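Local coordinates for protein endoglucanase (Thermotoga maritima, PDB 1VHO) that probably acts as a metal-dependent aminopeptidase of the M42 family, which binds two divalent metal cations per subunit, at residues 49-54 with 213-218; 29-34 with 179-184; 221-226 with 289-294; 60-65 with 329-334. All blocks are in the same frame, centred on the assembly; numbering follows the deposited sequence. Where two conformers were deposited one is given.

Contact 1 of 4, residues 49-54 with 213-218; sequences SLIGYK and TGAYEI
A chi1 of -67° sets CG1 of Ile-51 beside its backbone N and leaves CG2 as the branch opposite that N, while the ring of Tyr-216 hangs anti to its own carbonyl carbon. These torsions bring CG2 of Ile-51 to the edge of the ring, near its plane and 3.6 Å from CE2 of Tyr-216. The two side chains run alongside one another, pointing opposite ways. The other branch of the isoleucine carries CD1 to the methyl of Ala-215, with 3.5 Å between Ile-51 CD1 and Ala-215 CB. The phenol oxygen of Tyr-216 reaches Tyr-53, with OH of Tyr-216 3.5 Å from CB of Tyr-53. The two tyrosine rings meet obliquely, their planes at 43°. That oxygen also hydrogen-bonds OE2 of Glu-41, which helps fix the ring. A leucine in place of Tyr-216 would probably leave Glu-41 without this partner and open a gap beside Tyr-53. Lys-43 makes a cation-pi contact with the Tyr-216 ring, and Tyr-197 meets it edge-to-face. Loop 213-218 covers one face of strand 50-54 near the edge of the mixed sheet. This strand lies between 41-44 and 195-201, while Leu-50 points to the other face and packs on helix 25-35.

Contact 2 of 4, residues 29-34 with 179-184; sequences SYIKSV and VLVKVL
Between segments 29-34 and 179-184 the nearest CA atoms are those of Val-34 and Val-181, 7.4 Å apart. They join helices 25-35 and 171-187. This is helix-to-helix packing within the alpha/beta core of an M42 peptidase. Both segments are regular helix, and each helix continues further. In 29-34 the N of Val-34 bonds O of Tyr-30 at 3.0 Å. In 179-184 the N of Val-183 bonds O of Val-179 at 2.8 Å.

The side-chain contact is wholly apolar. Val-181 serves both partners, one with each methyl. Its CG1 stands anti to the backbone N (chi1 167°) and meets Val-34; its CG2 turns to Ile-31. The isoleucine uses its branch methyl CG2, 4.2 Å from CG2 of Val-181, which makes this the looser of the two touches. The side chains of Val-34 and Val-181 cross at about a right angle. Ile-31 also packs on Phe-200 of strand 195-201 and on Leu-14 of helix 7-16, and Leu-180 touches the same Phe-200. Both helices therefore rest on one strand of the mixed sheet. Val-34 was modelled in two conformers, so its touch is less certain; in the one described, CG1 of Val-34 meets CG1 of Val-181 at 3.7 Å.

Contact 3 of 4, residues 221-226 with 289-294; sequences DAAIVM and VQLVRN
Leu-291 makes every touch between segments 221-226 and 289-294, and all of them are apolar. Its side chain forks over the strand. CD1 goes to Val-225, 4.0 Å from CG2 of that residue. CD2 goes to Ala-223, with 4.2 Å between Leu-291 CD2 and Ala-223 CB. The two partners are alternate residues of the strand, so both point to the same face. The leucine puts CG anti to its carbonyl carbon (chi1 -71°), and this sends the fork toward that face. Val-225 and Leu-291 lie at a slant to each other. All three residues are buried, and the closest CA atoms, those of Ala-223 and Leu-291, are 8.1 Å apart.

No hydrogen bond links the two segments. Polar contacts stay within the segment or lead elsewhere. Asn-294 is the first residue past the helix; its N bonds O of Gln-290 at 3.0 Å. ND2 of Asn-294 adds a weak bond to the same oxygen. The amide of Gln-290 is held by Thr-206 and by the backbone N of Gly-210.

The side chain of Val-225 is about 5 Å from that of Asp-227, a predicted metal ligand. The arrangement is a short helix packed on one face of the mixed sheet of the alpha/beta fold. Leu-291 also packs on Thr-298 of strand 297-304. That strand flanks 222-229 on one side, and strand 61-67 flanks it on the other.

Contact 4 of 4, residues 60-65 with 329-334; sequences GKLAFF and LVAVEL
Leu-62 has the most surface buried here, followed by Ala-331 and Val-330. With chi1 at -179°, its side chain extends away from its own N, which carries the branched end from strand 61-67 to helix 317-333. One methyl does the touching. CD2 of Leu-62 lies 3.8 Å from CA of Ala-331, so it rests on the helix backbone itself. It is also 4.0 Å from CB of Ala-331. The small alanine side chain probably lets the methyl come this near to the main chain.

Val-330 meets the same methyl through a branch of its own, CG1 of Val-330 being 4.0 Å from CD2 of Leu-62. One leucine methyl thus sits against two successive residues of the helix. All three residues are buried, and no hydrogen bond crosses between the segments.

Leu-62 also packs on Ala-222 of the neighbouring strand 222-229, and Ala-331 touches Val-196 of strand 195-201. The helix therefore spans more than one strand. Near its end, N of Leu-334 bonds O of Val-330 at 2.9 Å. The contact lies away from the predicted metal and active-site residues. It is plain helix-on-sheet packing, as found in the alpha/beta core of zinc exopeptidases of this clan.

How the contacts relate
Contacts 1, 3 and 4 reach the mixed sheet, whereas contact 2 joins two helices lying against it. Contacts 2, 3 and 4 are buried, and their touching side chains are aliphatic. Contact 1 is only partly buried, lies near a sheet edge, and is the one that brings in tyrosine rings. Strands 61-67 and 222-229 are neighbours, so contacts 3 and 4 meet through the backbone: Ile-224 N lies 2.9 Å from Ala-63 O, a probable hydrogen bond. Leu-180 of contact 2 packs on Phe-64 of contact 4 and on selenomethionine Met-226 of contact 3. Leu-50 of contact 1 reaches Ile-31 of contact 2. Contact 4 is away from the predicted metal site, which contacts 1 and 3 both approach.

Contact 1 of 4, residues 49-54 with 213-218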
loop_
_atom_site.group_PDB
_atom_site.type_symbol
_atom_site.label_atom_id
_atom_site.label_comp_id
_atom_site.label_asym_id
_atom_site.label_seq_id
_atom_site.Cartn_x
_atom_site.Cartn_y
_atom_site.Cartn_z
ATOM N N SER A 49 -1.971 13.310 2.820
ATOM C CA SER A 49 -2.622 12.385 1.867
ATOM C C SER A 49 -2.775 13.105 0.543
ATOM O O SER A 49 -2.743 14.365 0.509
ATOM C CB SER A 49 -3.961 11.884 2.353
ATOM O OG SER A 49 -3.891 11.044 3.497
ATOM N N LEU A 50 -2.874 12.388 -0.564
ATOM C CA LEU A 50 -3.008 12.988 -1.861
ATOM C C LEU A 50 -4.318 12.542 -2.529
ATOM O O LEU A 50 -4.634 11.344 -2.491
ATOM C CB LEU A 50 -1.804 12.607 -2.745
ATOM C CG LEU A 50 -1.837 13.083 -4.192
ATOM C CD1 LEU A 50 -1.463 14.562 -4.300
ATOM C CD2 LEU A 50 -0.874 12.268 -5.062
ATOM N N ILE A 51 -5.099 13.479 -3.030
ATOM C CA ILE A 51 -6.362 13.148 -3.722
ATOM C C ILE A 51 -6.290 13.632 -5.154
ATOM O O ILE A 51 -6.080 14.843 -5.395
ATOM C CB ILE A 51 -7.622 13.708 -3.030
ATOM C CG1 ILE A 51 -7.847 13.044 -1.682
ATOM C CG2 ILE A 51 -8.866 13.443 -3.940
ATOM C CD1 ILE A 51 -6.985 13.531 -0.523
ATOM N N GLY A 52 -6.331 12.722 -6.129
ATOM C CA GLY A 52 -6.273 13.133 -7.551
ATOM C C GLY A 52 -7.735 13.357 -7.987
ATOM O O GLY A 52 -8.559 12.460 -7.656
ATOM N N TYR A 53 -8.032 14.406 -8.712
ATOM C CA TYR A 53 -9.424 14.635 -9.147
ATOM C C TYR A 53 -9.530 14.670 -10.659
ATOM O O TYR A 53 -8.808 15.412 -11.341
ATOM C CB TYR A 53 -9.970 15.927 -8.535
ATOM C CG TYR A 53 -11.294 16.379 -9.116
ATOM C CD1 TYR A 53 -12.403 15.553 -9.035
ATOM C CD2 TYR A 53 -11.441 17.599 -9.759
ATOM C CE1 TYR A 53 -13.626 15.930 -9.541
ATOM C CE2 TYR A 53 -12.674 18.002 -10.272
ATOM C CZ TYR A 53 -13.754 17.158 -10.150
ATOM O OH TYR A 53 -14.993 17.497 -10.655
ATOM N N LYS A 54 -10.370 13.781 -11.186
ATOM C CA LYS A 54 -10.550 13.706 -12.647
ATOM C C LYS A 54 -12.042 13.910 -12.944
ATOM O O LYS A 54 -12.911 13.112 -12.554
ATOM C CB LYS A 54 -10.016 12.400 -13.196
ATOM C CG LYS A 54 -10.232 12.141 -14.669
ATOM C CD LYS A 54 -9.562 13.166 -15.562
ATOM C CE LYS A 54 -10.078 13.024 -17.004
ATOM N NZ LYS A 54 -9.878 11.652 -17.509
ATOM N N THR A 213 -11.988 13.922 2.651
ATOM C CA THR A 213 -12.543 15.231 3.012
ATOM C C THR A 213 -11.514 16.218 3.508
ATOM O O THR A 213 -11.790 17.420 3.590
ATOM C CB THR A 213 -13.731 15.163 3.971
ATOM O OG1 THR A 213 -13.410 14.407 5.134
ATOM C CG2 THR A 213 -14.927 14.486 3.287
ATOM N N GLY A 214 -10.259 15.773 3.672
ATOM C CA GLY A 214 -9.188 16.693 4.064
ATOM C C GLY A 214 -8.796 17.517 2.847
ATOM O O GLY A 214 -8.026 18.480 2.952
ATOM N N ALA A 215 -9.273 17.115 1.669
ATOM C CA ALA A 215 -9.036 17.761 0.413
ATOM C C ALA A 215 -10.303 18.248 -0.283
ATOM O O ALA A 215 -10.308 19.305 -0.895
ATOM C CB ALA A 215 -8.331 16.784 -0.559
ATOM N N TYR A 216 -11.352 17.425 -0.370
ATOM C CA TYR A 216 -12.586 17.798 -1.050
ATOM C C TYR A 216 -13.792 17.478 -0.186
ATOM O O TYR A 216 -14.027 16.324 0.196
ATOM C CB TYR A 216 -12.731 17.026 -2.374
ATOM C CG TYR A 216 -11.711 17.395 -3.421
ATOM C CD1 TYR A 216 -11.889 18.483 -4.260
ATOM C CD2 TYR A 216 -10.547 16.625 -3.541
ATOM C CE1 TYR A 216 -10.935 18.800 -5.217
ATOM C CE2 TYR A 216 -9.579 16.948 -4.477
ATOM C CZ TYR A 216 -9.778 18.036 -5.305
ATOM O OH TYR A 216 -8.820 18.348 -6.230
ATOM N N GLU A 217 -14.563 18.503 0.176
ATOM C CA GLU A 217 -15.738 18.309 1.025
ATOM C C GLU A 217 -16.894 17.774 0.176
ATOM O O GLU A 217 -17.746 18.541 -0.273
ATOM C CB GLU A 217 -16.159 19.644 1.656
ATOM N N ILE A 218 -16.879 16.481 -0.102
ATOM C CA ILE A 218 -17.887 15.830 -0.906
ATOM C C ILE A 218 -18.308 14.524 -0.234
ATOM O O ILE A 218 -17.624 14.036 0.658
ATOM C CB ILE A 218 -17.340 15.469 -2.303
ATOM C CG1 ILE A 218 -16.104 14.548 -2.140
ATOM C CG2 ILE A 218 -16.994 16.658 -3.155
ATOM C CD1 ILE A 218 -16.036 13.559 -3.304
#

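Contact 2 of 4, residues 29-34 with 179-184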
loop_
_atom_site.group_PDB
_atom_site.type_symbol
_atom_site.label_atom_id
_atom_site.label_comp_id
_atom_site.label_asym_id
_atom_site.label_seq_id
_atom_site.Cartn_x
_atom_site.Cartn_y
_atom_site.Cartn_z
ATOM N N SER A 29 5.079 12.426 -3.061
ATOM C CA SER A 29 5.652 13.316 -4.087
ATOM C C SER A 29 5.820 12.564 -5.387
ATOM O O SER A 29 5.570 13.097 -6.479
ATOM C CB SER A 29 7.051 13.828 -3.639
ATOM O OG SER A 29 7.565 14.613 -4.706
ATOM N N TYR A 30 6.256 11.285 -5.292
ATOM C CA TYR A 30 6.378 10.497 -6.533
ATOM C C TYR A 30 5.010 10.279 -7.183
ATOM O O TYR A 30 4.865 10.440 -8.405
ATOM C CB TYR A 30 7.010 9.131 -6.181
ATOM C CG TYR A 30 7.120 8.143 -7.327
ATOM C CD1 TYR A 30 5.998 7.342 -7.634
ATOM C CD2 TYR A 30 8.222 8.023 -8.113
ATOM C CE1 TYR A 30 6.050 6.430 -8.681
ATOM C CE2 TYR A 30 8.300 7.104 -9.163
ATOM C CZ TYR A 30 7.183 6.316 -9.431
ATOM O OH TYR A 30 7.250 5.434 -10.483
ATOM N N ILE A 31 4.014 9.858 -6.394
ATOM C CA ILE A 31 2.681 9.583 -6.980
ATOM C C ILE A 31 2.102 10.868 -7.564
ATOM O O ILE A 31 1.556 10.821 -8.663
ATOM C CB ILE A 31 1.720 9.010 -5.924
ATOM C CG1 ILE A 31 2.286 7.667 -5.415
ATOM C CG2 ILE A 31 0.295 8.871 -6.440
ATOM C CD1 ILE A 31 1.573 7.191 -4.151
ATOM N N LYS A 32 2.266 11.987 -6.862
ATOM C CA LYS A 32 1.773 13.266 -7.394
ATOM C C LYS A 32 2.345 13.541 -8.763
ATOM O O LYS A 32 1.639 13.908 -9.728
ATOM C CB LYS A 32 2.054 14.406 -6.415
ATOM C CG LYS A 32 1.626 15.770 -6.913
ATOM C CD LYS A 32 1.878 16.852 -5.861
ATOM C CE LYS A 32 1.386 18.210 -6.386
ATOM N NZ LYS A 32 1.999 18.523 -7.720
ATOM N N SER A 33 3.647 13.306 -8.957
ATOM C CA SER A 33 4.255 13.540 -10.259
ATOM C C SER A 33 3.823 12.587 -11.347
ATOM O O SER A 33 3.750 13.021 -12.545
ATOM C CB SER A 33 5.779 13.539 -10.057
ATOM O OG SER A 33 6.465 13.949 -11.197
ATOM N N VAL A 34 3.585 11.298 -11.031
ATOM C CA VAL A 34 3.202 10.402 -12.118
ATOM C C VAL A 34 1.712 10.613 -12.452
ATOM O O VAL A 34 1.357 10.288 -13.606
ATOM C CB VAL A 34 3.443 8.931 -11.707
ATOM C CG1 VAL A 34 2.988 7.950 -12.766
ATOM C CG2 VAL A 34 4.935 8.722 -11.411
ATOM N N VAL A 179 -2.266 0.360 -8.828
ATOM C CA VAL A 179 -3.580 0.195 -9.496
ATOM C C VAL A 179 -4.222 1.569 -9.721
ATOM O O VAL A 179 -4.672 1.924 -10.814
ATOM C CB VAL A 179 -4.572 -0.587 -8.589
ATOM C CG1 VAL A 179 -6.010 -0.512 -9.221
ATOM C CG2 VAL A 179 -4.168 -2.021 -8.382
ATOM N N LEU A 180 -4.205 2.416 -8.672
ATOM C CA LEU A 180 -4.871 3.723 -8.809
ATOM C C LEU A 180 -4.160 4.640 -9.783
ATOM O O LEU A 180 -4.837 5.437 -10.483
ATOM C CB LEU A 180 -5.110 4.335 -7.426
ATOM C CG LEU A 180 -5.994 3.452 -6.499
ATOM C CD1 LEU A 180 -6.387 4.267 -5.272
ATOM C CD2 LEU A 180 -7.271 3.023 -7.258
ATOM N N VAL A 181 -2.826 4.533 -9.840
ATOM C CA VAL A 181 -2.095 5.369 -10.845
ATOM C C VAL A 181 -2.514 4.910 -12.246
ATOM O O VAL A 181 -2.815 5.770 -13.124
ATOM C CB VAL A 181 -0.573 5.199 -10.661
ATOM C CG1 VAL A 181 0.182 5.785 -11.873
ATOM C CG2 VAL A 181 -0.136 5.940 -9.386
ATOM N N LYS A 182 -2.579 3.598 -12.449
ATOM C CA LYS A 182 -2.969 3.048 -13.773
ATOM C C LYS A 182 -4.420 3.397 -14.102
ATOM O O LYS A 182 -4.756 3.630 -15.282
ATOM C CB LYS A 182 -2.709 1.551 -13.847
ATOM C CG LYS A 182 -1.219 1.156 -13.828
ATOM C CD LYS A 182 -0.435 1.684 -15.028
ATOM C CE LYS A 182 -0.724 0.914 -16.293
ATOM N NZ LYS A 182 0.107 1.369 -17.429
ATOM N N VAL A 183 -5.316 3.408 -13.116
ATOM C CA VAL A 183 -6.710 3.803 -13.433
ATOM C C VAL A 183 -6.728 5.204 -14.076
ATOM O O VAL A 183 -7.430 5.465 -15.054
ATOM C CB VAL A 183 -7.551 3.882 -12.148
ATOM C CG1 VAL A 183 -8.936 4.497 -12.394
ATOM C CG2 VAL A 183 -7.733 2.490 -11.550
ATOM N N LEU A 184 -5.999 6.156 -13.471
ATOM C CA LEU A 184 -5.976 7.525 -14.018
ATOM C C LEU A 184 -5.415 7.529 -15.420
ATOM O O LEU A 184 -5.968 8.183 -16.328
ATOM C CB LEU A 184 -5.206 8.451 -13.072
ATOM C CG LEU A 184 -5.915 8.723 -11.730
ATOM C CD1 LEU A 184 -4.971 9.418 -10.765
ATOM C CD2 LEU A 184 -7.142 9.621 -11.927
#

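Contact 3 of 4, residues 221-226 with 289-294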
loop_
_atom_site.group_PDB
_atom_site.type_symbol
_atom_site.label_atom_id
_atom_site.label_comp_id
_atom_site.label_asym_id
_atom_site.label_seq_id
_atom_site.Cartn_x
_atom_site.Cartn_y
_atom_site.Cartn_z
ATOM N N ASP A 221 -20.874 8.988 -4.101
ATOM C CA ASP A 221 -22.030 8.134 -4.330
ATOM C C ASP A 221 -21.641 6.667 -4.257
ATOM O O ASP A 221 -22.484 5.793 -4.040
ATOM C CB ASP A 221 -22.574 8.456 -5.742
ATOM C CG ASP A 221 -23.011 9.916 -5.751
ATOM O OD1 ASP A 221 -23.828 10.280 -4.864
ATOM O OD2 ASP A 221 -22.485 10.676 -6.559
ATOM N N ALA A 222 -20.343 6.360 -4.520
ATOM C CA ALA A 222 -19.894 4.966 -4.453
ATOM C C ALA A 222 -18.374 4.960 -4.172
ATOM O O ALA A 222 -17.700 5.909 -4.553
ATOM C CB ALA A 222 -20.203 4.156 -5.679
ATOM N N ALA A 223 -17.937 3.991 -3.364
ATOM C CA ALA A 223 -16.498 3.978 -3.043
ATOM C C ALA A 223 -15.941 2.569 -3.244
ATOM O O ALA A 223 -16.623 1.600 -2.926
ATOM C CB ALA A 223 -16.303 4.370 -1.586
ATOM N N ILE A 224 -14.728 2.504 -3.773
ATOM C CA ILE A 224 -14.089 1.186 -3.941
ATOM C C ILE A 224 -12.766 1.273 -3.144
ATOM O O ILE A 224 -11.934 2.116 -3.453
ATOM C CB ILE A 224 -13.885 0.814 -5.396
ATOM C CG1 ILE A 224 -15.227 0.963 -6.191
ATOM C CG2 ILE A 224 -13.357 -0.623 -5.491
ATOM C CD1 ILE A 224 -15.084 0.359 -7.627
ATOM N N VAL A 225 -12.628 0.439 -2.136
ATOM C CA VAL A 225 -11.438 0.442 -1.282
ATOM C C VAL A 225 -10.508 -0.660 -1.768
ATOM O O VAL A 225 -10.950 -1.778 -1.961
ATOM C CB VAL A 225 -11.791 0.192 0.202
ATOM C CG1 VAL A 225 -10.571 -0.052 1.064
ATOM C CG2 VAL A 225 -12.618 1.353 0.743
HETATM N N MSE A 226 -9.218 -0.338 -1.888
HETATM C CA MSE A 226 -8.262 -1.322 -2.363
HETATM C C MSE A 226 -7.624 -2.043 -1.170
HETATM O O MSE A 226 -7.277 -1.379 -0.188
HETATM C CB MSE A 226 -7.100 -0.592 -3.066
HETATM C CG MSE A 226 -7.437 0.241 -4.273
HETATM SE SE MSE A 226 -7.903 -0.905 -5.740
HETATM C CE MSE A 226 -9.801 -0.994 -5.496
ATOM N N VAL A 289 -15.287 2.144 8.441
ATOM C CA VAL A 289 -16.059 2.765 9.500
ATOM C C VAL A 289 -16.762 4.043 9.086
ATOM O O VAL A 289 -18.001 4.097 9.134
ATOM C CB VAL A 289 -15.257 2.972 10.788
ATOM C CG1 VAL A 289 -16.027 3.727 11.853
ATOM C CG2 VAL A 289 -14.769 1.645 11.349
ATOM N N GLN A 290 -16.063 5.078 8.641
ATOM C CA GLN A 290 -16.711 6.331 8.263
ATOM C C GLN A 290 -17.635 6.185 7.069
ATOM O O GLN A 290 -18.753 6.728 7.037
ATOM C CB GLN A 290 -15.664 7.433 8.033
ATOM C CG GLN A 290 -14.734 7.717 9.201
ATOM C CD GLN A 290 -13.472 8.469 8.836
ATOM O OE1 GLN A 290 -12.864 8.262 7.791
ATOM N NE2 GLN A 290 -13.015 9.398 9.679
ATOM N N LEU A 291 -17.220 5.433 6.047
ATOM C CA LEU A 291 -17.998 5.234 4.841
ATOM C C LEU A 291 -19.382 4.662 5.103
ATOM O O LEU A 291 -20.374 5.136 4.555
ATOM C CB LEU A 291 -17.232 4.329 3.859
ATOM C CG LEU A 291 -16.006 4.959 3.201
ATOM C CD1 LEU A 291 -15.192 3.924 2.442
ATOM C CD2 LEU A 291 -16.431 6.075 2.241
ATOM N N VAL A 292 -19.427 3.609 5.904
ATOM C CA VAL A 292 -20.673 2.945 6.272
ATOM C C VAL A 292 -21.560 3.898 7.066
ATOM O O VAL A 292 -22.685 4.212 6.656
ATOM C CB VAL A 292 -20.396 1.646 7.035
ATOM C CG1 VAL A 292 -19.555 0.684 6.187
ATOM C CG2 VAL A 292 -19.679 1.887 8.349
ATOM N N ARG A 293 -20.993 4.560 8.078
ATOM C CA ARG A 293 -21.742 5.515 8.888
ATOM C C ARG A 293 -22.359 6.624 8.053
ATOM O O ARG A 293 -23.436 7.133 8.383
ATOM C CB ARG A 293 -20.861 6.122 9.978
ATOM N N ASN A 294 -21.709 7.014 6.961
ATOM C CA ASN A 294 -22.195 8.053 6.086
ATOM C C ASN A 294 -23.016 7.546 4.922
ATOM O O ASN A 294 -23.279 8.316 3.990
ATOM C CB ASN A 294 -20.995 8.866 5.560
ATOM C CG ASN A 294 -20.616 9.971 6.528
ATOM O OD1 ASN A 294 -20.686 11.144 6.150
ATOM N ND2 ASN A 294 -20.254 9.613 7.746
#

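Contact 4 of 4, residues 60-65 with 329-334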
loop_
_atom_site.group_PDB
_atom_site.type_symbol
_atom_site.label_atom_id
_atom_site.label_comp_id
_atom_site.label_asym_id
_atom_site.label_seq_id
_atom_site.Cartn_x
_atom_site.Cartn_y
_atom_site.Cartn_z
ATOM N N GLY A 60 -22.180 11.931 -10.945
ATOM C CA GLY A 60 -22.049 11.504 -9.539
ATOM C C GLY A 60 -20.532 11.474 -9.254
ATOM O O GLY A 60 -19.745 11.727 -10.170
ATOM N N LYS A 61 -20.210 11.078 -8.039
ATOM C CA LYS A 61 -18.834 11.023 -7.590
ATOM C C LYS A 61 -18.473 9.612 -7.098
ATOM O O LYS A 61 -19.135 9.034 -6.253
ATOM C CB LYS A 61 -18.639 12.013 -6.424
ATOM C CG LYS A 61 -19.059 13.444 -6.728
ATOM C CD LYS A 61 -19.019 14.282 -5.456
ATOM C CE LYS A 61 -19.210 15.767 -5.764
ATOM N NZ LYS A 61 -18.368 16.169 -6.937
ATOM N N LEU A 62 -17.404 9.109 -7.687
ATOM C CA LEU A 62 -16.876 7.766 -7.375
ATOM C C LEU A 62 -15.513 8.002 -6.713
ATOM O O LEU A 62 -14.714 8.767 -7.286
ATOM C CB LEU A 62 -16.682 7.092 -8.722
ATOM C CG LEU A 62 -16.168 5.690 -8.877
ATOM C CD1 LEU A 62 -16.870 4.693 -7.955
ATOM C CD2 LEU A 62 -16.334 5.251 -10.349
ATOM N N ALA A 63 -15.246 7.364 -5.603
ATOM C CA ALA A 63 -13.971 7.516 -4.913
ATOM C C ALA A 63 -13.274 6.160 -4.817
ATOM O O ALA A 63 -13.912 5.158 -4.444
ATOM C CB ALA A 63 -14.166 8.096 -3.513
ATOM N N PHE A 64 -11.994 6.131 -5.090
ATOM C CA PHE A 64 -11.162 4.928 -5.036
ATOM C C PHE A 64 -10.110 5.212 -3.943
ATOM O O PHE A 64 -9.549 6.325 -3.983
ATOM C CB PHE A 64 -10.483 4.606 -6.349
ATOM C CG PHE A 64 -11.389 4.363 -7.529
ATOM C CD1 PHE A 64 -12.575 3.661 -7.391
ATOM C CD2 PHE A 64 -11.072 4.869 -8.774
ATOM C CE1 PHE A 64 -13.421 3.477 -8.483
ATOM C CE2 PHE A 64 -11.885 4.649 -9.879
ATOM C CZ PHE A 64 -13.064 3.950 -9.734
ATOM N N PHE A 65 -9.835 4.264 -3.062
ATOM C CA PHE A 65 -8.923 4.562 -1.954
ATOM C C PHE A 65 -7.791 3.541 -1.817
ATOM O O PHE A 65 -8.050 2.327 -1.894
ATOM C CB PHE A 65 -9.749 4.473 -0.632
ATOM C CG PHE A 65 -10.855 5.496 -0.470
ATOM C CD1 PHE A 65 -12.149 5.200 -0.933
ATOM C CD2 PHE A 65 -10.615 6.707 0.108
ATOM C CE1 PHE A 65 -13.150 6.151 -0.782
ATOM C CE2 PHE A 65 -11.621 7.662 0.274
ATOM C CZ PHE A 65 -12.904 7.366 -0.189
ATOM N N LEU A 329 -13.377 1.140 -16.306
ATOM C CA LEU A 329 -14.660 0.753 -16.911
ATOM C C LEU A 329 -15.824 1.024 -15.990
ATOM O O LEU A 329 -16.924 1.392 -16.441
ATOM C CB LEU A 329 -14.617 -0.694 -17.411
ATOM C CG LEU A 329 -13.658 -0.895 -18.582
ATOM C CD1 LEU A 329 -13.301 -2.368 -18.798
ATOM C CD2 LEU A 329 -14.266 -0.312 -19.862
ATOM N N VAL A 330 -15.623 0.921 -14.670
ATOM C CA VAL A 330 -16.684 1.233 -13.709
ATOM C C VAL A 330 -17.006 2.709 -13.839
ATOM O O VAL A 330 -18.167 3.134 -13.903
ATOM C CB VAL A 330 -16.292 0.871 -12.260
ATOM C CG1 VAL A 330 -17.233 1.451 -11.229
ATOM C CG2 VAL A 330 -16.257 -0.664 -12.109
ATOM N N ALA A 331 -15.960 3.562 -13.949
ATOM C CA ALA A 331 -16.199 4.981 -14.114
ATOM C C ALA A 331 -16.916 5.276 -15.425
ATOM O O ALA A 331 -17.560 6.335 -15.534
ATOM C CB ALA A 331 -14.884 5.784 -14.032
ATOM N N VAL A 332 -16.826 4.432 -16.426
ATOM C CA VAL A 332 -17.498 4.655 -17.707
ATOM C C VAL A 332 -18.909 4.102 -17.772
ATOM O O VAL A 332 -19.856 4.806 -18.167
ATOM C CB VAL A 332 -16.684 4.020 -18.844
ATOM C CG1 VAL A 332 -17.402 4.168 -20.211
ATOM C CG2 VAL A 332 -15.291 4.630 -18.956
ATOM N N GLU A 333 -19.132 2.890 -17.241
ATOM C CA GLU A 333 -20.413 2.225 -17.338
ATOM C C GLU A 333 -21.272 2.092 -16.115
ATOM O O GLU A 333 -22.420 1.629 -16.266
ATOM C CB GLU A 333 -20.136 0.764 -17.833
ATOM C CG GLU A 333 -19.499 0.833 -19.234
ATOM C CD GLU A 333 -19.241 -0.541 -19.800
ATOM O OE1 GLU A 333 -19.553 -1.542 -19.117
ATOM O OE2 GLU A 333 -18.673 -0.665 -20.904
ATOM N N LEU A 334 -20.761 2.353 -14.918
ATOM C CA LEU A 334 -21.581 2.199 -13.739
ATOM C C LEU A 334 -22.878 3.030 -13.789
ATOM O O LEU A 334 -22.854 4.231 -13.973
ATOM C CB LEU A 334 -20.864 2.526 -12.440
ATOM C CG LEU A 334 -21.633 2.342 -11.133
ATOM C CD1 LEU A 334 -21.989 0.860 -10.916
ATOM C CD2 LEU A 334 -20.789 2.827 -9.943
#